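Local coordinates for protein cytochrome P450 (CYP102L1) (PDB 6N6Q) that is a virus-encoded cytochrome P450 that carries a haem and probably acts as a monooxygenase, at residues D151-T156 with A286-L291. Numbering follows the deposited sequence.
Sequences DIPAET and AIAFAL
Ile152, Pro153 and Thr156 meet Ile287, Ala288 and Leu291 in a buried, apolar helix-helix contact, joining the first turn of helix 152-169 to the C-terminal part of helix 265-296. The axes of the two short segments come within 9.0 Å and run at 136° to each other, closer to antiparallel than to parallel. The Ala288 methyl is directed at helix 152-169, with CB 3.9 Å from Ile152 CG2 and 4.3 Å from Pro153 CG. With Ile152 CG1 beside the backbone N (chi1 -60°), CG2 stands anti to that N, and this methyl also lies 3.7 Å from Leu291 CD1, the two side chains crossing at a slant. In the P450 fold, helix 265-296 corresponds to the long helix I, which passes over the haem, and helix 152-169 to helix E beside it; the side chain of Ile287 is about 7 Å from the bound HEM. One turn on from Ile152, and one turn back from Leu291, Thr156 and Ile287 run alongside one another, pointing opposite ways, their CG2 methyls 3.9 Å apart. For the single proton of Thr156 OG1, Ile152 O and Pro153 O, each 2.9 Å away, compete with Ala284 O, two residues before 286-291 on helix 265-296. Leu463 and Leu465, near the C-terminus, pack against Ile152, while Leu433 and Ile436 of helix 422-439 touch Leu291.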
# COMPACT_ATOMS: atom_id res chain seq x y z
N ASP A 151 -11.44 1.02 -16.33
CA ASP A 151 -10.58 0.08 -15.61
C ASP A 151 -10.14 0.73 -14.30
O ASP A 151 -9.31 1.65 -14.30
CB ASP A 151 -9.38 -0.31 -16.47
CG ASP A 151 -8.55 -1.41 -15.84
OD1 ASP A 151 -7.34 -1.21 -15.63
OD2 ASP A 151 -9.13 -2.49 -15.55
N ILE A 152 -10.72 0.28 -13.20
CA ILE A 152 -10.62 0.96 -11.91
C ILE A 152 -9.21 0.86 -11.31
O ILE A 152 -8.67 1.89 -10.88
CB ILE A 152 -11.68 0.44 -10.93
CG1 ILE A 152 -13.08 0.70 -11.49
CG2 ILE A 152 -11.54 1.11 -9.57
CD1 ILE A 152 -13.39 2.16 -11.73
N PRO A 153 -8.58 -0.32 -11.23
CA PRO A 153 -7.24 -0.37 -10.62
C PRO A 153 -6.21 0.49 -11.33
O PRO A 153 -5.39 1.14 -10.67
CB PRO A 153 -6.88 -1.86 -10.68
CG PRO A 153 -8.18 -2.56 -10.73
CD PRO A 153 -9.06 -1.68 -11.57
N ALA A 154 -6.23 0.53 -12.67
CA ALA A 154 -5.25 1.33 -13.39
C ALA A 154 -5.47 2.82 -13.17
O ALA A 154 -4.51 3.57 -12.96
CB ALA A 154 -5.28 0.99 -14.88
N GLU A 155 -6.73 3.26 -13.23
CA GLU A 155 -7.02 4.68 -13.02
C GLU A 155 -6.64 5.11 -11.61
O GLU A 155 -6.01 6.16 -11.42
CB GLU A 155 -8.50 4.95 -13.29
CG GLU A 155 -8.88 4.89 -14.75
CD GLU A 155 -8.58 6.17 -15.50
OE1 GLU A 155 -8.55 7.24 -14.85
OE2 GLU A 155 -8.37 6.11 -16.73
N THR A 156 -7.02 4.32 -10.60
CA THR A 156 -6.66 4.65 -9.23
C THR A 156 -5.16 4.62 -9.01
O THR A 156 -4.64 5.30 -8.11
CB THR A 156 -7.36 3.71 -8.24
OG1 THR A 156 -6.97 2.36 -8.52
CG2 THR A 156 -8.87 3.83 -8.35
N ALA A 286 -6.51 -0.56 -2.58
CA ALA A 286 -7.48 -0.44 -1.50
C ALA A 286 -8.68 0.38 -1.94
O ALA A 286 -9.83 0.03 -1.64
CB ALA A 286 -6.82 0.19 -0.27
N ILE A 287 -8.44 1.49 -2.66
CA ILE A 287 -9.54 2.28 -3.20
C ILE A 287 -10.35 1.46 -4.20
O ILE A 287 -11.58 1.51 -4.21
CB ILE A 287 -8.99 3.57 -3.85
CG1 ILE A 287 -8.40 4.49 -2.79
CG2 ILE A 287 -10.08 4.29 -4.63
CD1 ILE A 287 -7.57 5.63 -3.36
N ALA A 288 -9.66 0.68 -5.04
CA ALA A 288 -10.36 -0.14 -6.03
C ALA A 288 -11.24 -1.19 -5.35
O ALA A 288 -12.34 -1.48 -5.82
CB ALA A 288 -9.35 -0.80 -6.97
N PHE A 289 -10.76 -1.76 -4.24
CA PHE A 289 -11.59 -2.70 -3.48
C PHE A 289 -12.80 -1.99 -2.88
O PHE A 289 -13.92 -2.52 -2.94
CB PHE A 289 -10.77 -3.37 -2.38
CG PHE A 289 -10.02 -4.59 -2.83
CD1 PHE A 289 -10.70 -5.73 -3.24
CD2 PHE A 289 -8.63 -4.61 -2.82
CE1 PHE A 289 -10.01 -6.86 -3.65
CE2 PHE A 289 -7.94 -5.74 -3.23
CZ PHE A 289 -8.63 -6.86 -3.64
N ALA A 290 -12.60 -0.81 -2.30
CA ALA A 290 -13.71 -0.08 -1.70
C ALA A 290 -14.72 0.37 -2.75
O ALA A 290 -15.92 0.40 -2.47
CB ALA A 290 -13.19 1.12 -0.91
N LEU A 291 -14.25 0.70 -3.95
CA LEU A 291 -15.18 1.05 -5.02
C LEU A 291 -16.01 -0.16 -5.44
O LEU A 291 -17.20 -0.03 -5.75
CB LEU A 291 -14.42 1.62 -6.22
CG LEU A 291 -13.93 3.06 -6.05
CD1 LEU A 291 -13.16 3.52 -7.29
CD2 LEU A 291 -15.09 3.98 -5.77